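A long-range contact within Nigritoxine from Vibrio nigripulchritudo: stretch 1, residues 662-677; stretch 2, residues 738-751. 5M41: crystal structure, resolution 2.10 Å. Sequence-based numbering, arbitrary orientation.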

# COMPACT_ATOMS: atom_id res chain seq x y z
N LEU A 662 -8.81 -42.98 24.48
CA LEU A 662 -8.24 -41.66 24.20
C LEU A 662 -6.72 -41.67 24.31
O LEU A 662 -6.16 -42.47 25.07
CB LEU A 662 -8.83 -40.60 25.13
CG LEU A 662 -10.35 -40.42 25.10
CD1 LEU A 662 -10.77 -39.20 25.90
CD2 LEU A 662 -10.87 -40.32 23.67
N THR A 663 -6.06 -40.82 23.53
CA THR A 663 -4.64 -40.60 23.73
C THR A 663 -4.50 -39.44 24.71
O THR A 663 -5.49 -38.88 25.17
CB THR A 663 -3.93 -40.20 22.43
OG1 THR A 663 -4.41 -38.91 22.02
CG2 THR A 663 -4.16 -41.24 21.32
N THR A 664 -3.26 -39.08 25.03
CA THR A 664 -2.99 -37.92 25.89
C THR A 664 -2.67 -36.68 25.03
O THR A 664 -2.37 -35.62 25.56
CB THR A 664 -1.78 -38.23 26.79
OG1 THR A 664 -0.67 -38.57 25.95
CG2 THR A 664 -2.09 -39.44 27.73
N TYR A 665 -2.75 -36.82 23.71
CA TYR A 665 -2.57 -35.70 22.78
C TYR A 665 -3.83 -34.85 22.75
O TYR A 665 -4.94 -35.38 22.59
CB TYR A 665 -2.28 -36.22 21.37
CG TYR A 665 -1.95 -35.15 20.36
CD1 TYR A 665 -0.66 -34.61 20.30
CD2 TYR A 665 -2.90 -34.71 19.43
CE1 TYR A 665 -0.33 -33.64 19.37
CE2 TYR A 665 -2.58 -33.73 18.48
CZ TYR A 665 -1.28 -33.20 18.47
OH TYR A 665 -0.89 -32.25 17.56
N THR A 666 -3.67 -33.54 22.89
CA THR A 666 -4.83 -32.66 23.04
C THR A 666 -5.00 -31.78 21.81
O THR A 666 -4.04 -31.56 21.06
CB THR A 666 -4.68 -31.74 24.25
OG1 THR A 666 -3.63 -30.81 23.99
CG2 THR A 666 -4.37 -32.55 25.54
N LEU A 667 -6.22 -31.27 21.61
CA LEU A 667 -6.48 -30.26 20.60
C LEU A 667 -5.57 -29.05 20.80
O LEU A 667 -5.13 -28.44 19.83
CB LEU A 667 -7.95 -29.81 20.63
CG LEU A 667 -8.35 -28.77 19.57
CD1 LEU A 667 -8.26 -29.32 18.14
CD2 LEU A 667 -9.77 -28.26 19.81
N GLN A 668 -5.31 -28.69 22.05
CA GLN A 668 -4.35 -27.62 22.35
C GLN A 668 -2.95 -27.89 21.76
O GLN A 668 -2.35 -26.98 21.17
CB GLN A 668 -4.24 -27.38 23.85
CG GLN A 668 -3.68 -26.00 24.16
CD GLN A 668 -3.40 -25.80 25.63
OE1 GLN A 668 -3.85 -24.81 26.22
NE2 GLN A 668 -2.63 -26.72 26.24
N ASP A 669 -2.43 -29.11 21.90
CA ASP A 669 -1.13 -29.43 21.28
C ASP A 669 -1.19 -29.15 19.78
O ASP A 669 -0.27 -28.57 19.21
CB ASP A 669 -0.75 -30.89 21.48
CG ASP A 669 -0.45 -31.26 22.93
OD1 ASP A 669 -0.15 -30.37 23.77
OD2 ASP A 669 -0.55 -32.47 23.21
N PHE A 670 -2.29 -29.58 19.15
CA PHE A 670 -2.52 -29.42 17.72
C PHE A 670 -2.53 -27.95 17.33
O PHE A 670 -1.81 -27.51 16.43
CB PHE A 670 -3.83 -30.11 17.28
CG PHE A 670 -4.12 -29.99 15.81
CD1 PHE A 670 -3.43 -30.77 14.89
CD2 PHE A 670 -5.11 -29.12 15.35
CE1 PHE A 670 -3.69 -30.67 13.53
CE2 PHE A 670 -5.38 -29.02 13.99
CZ PHE A 670 -4.67 -29.79 13.08
N ILE A 671 -3.32 -27.19 18.08
CA ILE A 671 -3.48 -25.76 17.81
C ILE A 671 -2.16 -25.02 17.98
O ILE A 671 -1.79 -24.19 17.13
CB ILE A 671 -4.62 -25.17 18.69
CG1 ILE A 671 -5.99 -25.65 18.18
CG2 ILE A 671 -4.55 -23.64 18.73
CD1 ILE A 671 -7.18 -25.15 19.00
N THR A 672 -1.43 -25.32 19.05
CA THR A 672 -0.13 -24.67 19.30
C THR A 672 0.81 -24.83 18.10
O THR A 672 1.40 -23.88 17.64
CB THR A 672 0.53 -25.22 20.58
OG1 THR A 672 -0.35 -24.98 21.69
CG2 THR A 672 1.90 -24.54 20.84
N VAL A 673 0.92 -26.04 17.57
CA VAL A 673 1.80 -26.26 16.42
C VAL A 673 1.25 -25.55 15.18
O VAL A 673 1.98 -24.83 14.48
CB VAL A 673 2.09 -27.77 16.21
CG1 VAL A 673 2.79 -28.02 14.89
CG2 VAL A 673 3.00 -28.27 17.34
N VAL A 674 -0.06 -25.68 14.93
CA VAL A 674 -0.66 -25.10 13.74
C VAL A 674 -0.44 -23.58 13.69
O VAL A 674 -0.07 -23.03 12.65
CB VAL A 674 -2.17 -25.43 13.66
CG1 VAL A 674 -2.89 -24.50 12.69
CG2 VAL A 674 -2.36 -26.88 13.25
N GLU A 675 -0.71 -22.95 14.83
CA GLU A 675 -0.55 -21.52 15.03
C GLU A 675 0.89 -21.05 14.77
O GLU A 675 1.11 -20.02 14.16
CB GLU A 675 -0.94 -21.20 16.47
CG GLU A 675 -1.04 -19.72 16.80
CD GLU A 675 -1.55 -19.48 18.21
OE1 GLU A 675 -1.23 -20.31 19.10
OE2 GLU A 675 -2.28 -18.47 18.44
N ASN A 676 1.87 -21.81 15.24
CA ASN A 676 3.26 -21.51 14.96
C ASN A 676 3.68 -21.74 13.50
O ASN A 676 4.67 -21.16 13.06
CB ASN A 676 4.20 -22.29 15.87
CG ASN A 676 5.67 -21.93 15.64
OD1 ASN A 676 6.11 -20.81 15.93
ND2 ASN A 676 6.43 -22.88 15.10
N ALA A 677 2.96 -22.58 12.75
CA ALA A 677 3.32 -22.80 11.33
C ALA A 677 4.84 -23.09 11.12
O ALA A 677 5.50 -22.40 10.34
CB ALA A 677 2.90 -21.58 10.50
N ASN A 738 5.37 -38.97 15.50
CA ASN A 738 4.45 -39.64 16.40
C ASN A 738 3.86 -38.61 17.35
O ASN A 738 4.32 -37.45 17.39
CB ASN A 738 5.11 -40.84 17.15
CG ASN A 738 6.24 -40.44 18.08
OD1 ASN A 738 6.33 -39.30 18.56
ND2 ASN A 738 7.13 -41.41 18.38
N LEU A 739 2.84 -39.02 18.10
CA LEU A 739 2.06 -38.11 18.93
C LEU A 739 2.89 -37.48 20.03
O LEU A 739 2.73 -36.29 20.33
CB LEU A 739 0.84 -38.83 19.53
CG LEU A 739 -0.32 -39.19 18.60
CD1 LEU A 739 -1.37 -39.93 19.41
CD2 LEU A 739 -0.93 -37.99 17.89
N GLN A 740 3.79 -38.25 20.63
CA GLN A 740 4.63 -37.73 21.67
C GLN A 740 5.54 -36.64 21.09
O GLN A 740 5.70 -35.57 21.67
CB GLN A 740 5.46 -38.86 22.33
CG GLN A 740 5.89 -38.55 23.77
CD GLN A 740 4.71 -38.21 24.68
OE1 GLN A 740 3.92 -39.08 25.06
NE2 GLN A 740 4.57 -36.93 25.03
N GLY A 741 6.14 -36.91 19.93
CA GLY A 741 6.96 -35.90 19.25
C GLY A 741 6.12 -34.65 18.98
O GLY A 741 6.58 -33.54 19.18
N LEU A 742 4.88 -34.84 18.55
CA LEU A 742 3.98 -33.71 18.31
C LEU A 742 3.66 -32.96 19.61
O LEU A 742 3.64 -31.72 19.61
CB LEU A 742 2.70 -34.16 17.61
CG LEU A 742 2.93 -34.54 16.14
CD1 LEU A 742 1.64 -35.14 15.59
CD2 LEU A 742 3.38 -33.35 15.31
N SER A 743 3.42 -33.68 20.70
CA SER A 743 3.18 -33.04 22.02
C SER A 743 4.39 -32.30 22.54
O SER A 743 4.29 -31.18 23.06
CB SER A 743 2.74 -34.08 23.06
OG SER A 743 1.37 -34.37 22.87
N ASN A 744 5.56 -32.93 22.41
CA ASN A 744 6.81 -32.26 22.79
C ASN A 744 7.08 -31.01 21.95
O ASN A 744 7.51 -30.01 22.50
CB ASN A 744 7.99 -33.24 22.79
CG ASN A 744 7.76 -34.40 23.74
OD1 ASN A 744 6.98 -34.30 24.69
ND2 ASN A 744 8.40 -35.53 23.46
N ALA A 745 6.78 -31.06 20.65
CA ALA A 745 6.95 -29.87 19.80
C ALA A 745 6.09 -28.72 20.30
O ALA A 745 6.55 -27.57 20.37
CB ALA A 745 6.62 -30.20 18.35
N ALA A 746 4.84 -29.03 20.67
CA ALA A 746 3.97 -28.04 21.29
C ALA A 746 4.57 -27.51 22.60
O ALA A 746 4.61 -26.30 22.83
CB ALA A 746 2.57 -28.63 21.51
N GLN A 747 5.01 -28.43 23.46
CA GLN A 747 5.71 -28.06 24.70
C GLN A 747 6.89 -27.11 24.47
O GLN A 747 6.99 -26.09 25.16
CB GLN A 747 6.16 -29.30 25.49
CG GLN A 747 6.50 -28.99 26.95
CD GLN A 747 5.35 -28.28 27.68
OE1 GLN A 747 4.21 -28.76 27.68
NE2 GLN A 747 5.64 -27.12 28.28
N LYS A 748 7.76 -27.43 23.52
CA LYS A 748 8.86 -26.56 23.13
C LYS A 748 8.39 -25.17 22.73
O LYS A 748 9.08 -24.19 23.00
CB LYS A 748 9.67 -27.14 21.97
CG LYS A 748 10.77 -28.10 22.38
CD LYS A 748 11.35 -28.81 21.17
CE LYS A 748 12.32 -29.89 21.62
NZ LYS A 748 12.94 -30.58 20.46
N LEU A 749 7.23 -25.09 22.07
CA LEU A 749 6.72 -23.78 21.65
C LEU A 749 6.23 -22.91 22.81
O LEU A 749 6.36 -21.70 22.75
CB LEU A 749 5.64 -23.93 20.59
CG LEU A 749 6.21 -24.32 19.24
CD1 LEU A 749 5.09 -24.81 18.34
CD2 LEU A 749 6.98 -23.16 18.64
N ARG A 750 5.65 -23.52 23.84
CA ARG A 750 5.20 -22.79 25.04
C ARG A 750 6.38 -22.36 25.94
O ARG A 750 6.31 -21.33 26.60
CB ARG A 750 4.18 -23.63 25.85
CG ARG A 750 2.85 -23.84 25.14
CD ARG A 750 1.83 -24.56 26.02
NE ARG A 750 2.14 -25.98 26.19
CZ ARG A 750 1.59 -26.97 25.49
NH1 ARG A 750 0.66 -26.73 24.56
NH2 ARG A 750 1.96 -28.23 25.73
N ASN A 751 7.46 -23.14 25.94
CA ASN A 751 8.67 -22.83 26.71
C ASN A 751 9.37 -21.53 26.27
O ASN A 751 9.87 -20.78 27.12
CB ASN A 751 9.68 -23.99 26.66
CG ASN A 751 9.24 -25.20 27.47
OD1 ASN A 751 8.25 -25.16 28.20
ND2 ASN A 751 10.00 -26.29 27.34
O HOH W 1 1.23 -30.75 18.22

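Two helices can pack across a steep angle when a small residue on one lies close to the backbone of the other; in nigritoxine, helix 667-676 and helix 739-751 cross at 63°, their axes 8.6 Å apart at closest approach. The backbones come nearest at Asp669 and Ala746, whose CA atoms lie 5.3 Å apart; the methyl of Ala746 points toward the first helix, and its CB rests 3.7 Å from Asp669 O. Each helix begins with a side-chain cap: Thr666 OG1 accepts from Asp669 N, and Asn738 OD1 accepts from Gly741 N.

Beside the crossing, Val673 fits as a knob into a hole formed by Leu742, Ala745, Ala746 and Leu749. Val673 CG2 lies 4.2 Å from both Ala745 CB and Leu749 CD1, ordinary van der Waals packing. Farther along, Leu749 CD2 reaches within 3.5 Å of Asn676 CG.

Asp669 supplies the polar chemistry. Ser743 OG donates a 2.7 Å hydrogen bond to Asp669 OD2, the only direct one between the stretches, while Asp669 OD1 forms a rather long salt bridge, 3.6 Å, with Arg750 NH2. Arg750 NH2 also donates to Gln747 OE1 at 3.0 Å, a bond within its own helix that helps hold the guanidinium in place.

Ahead of the first helix, Tyr665 adds an aromatic surface. Leu739 CD2 sits over one ring face, 4.2 Å from the ring centroid, in a CH-pi contact, while Tyr665 CE1 packs 3.5 Å from Leu742 CB. The phenol remains satisfied although largely buried: a water lies 2.7 Å from Tyr665 OH and donates to Leu742 O at 2.9 Å and, weakly, to Asp669 O at 2.8 Å. This single water thus links both backbones, complementing the direct serine-aspartate bond.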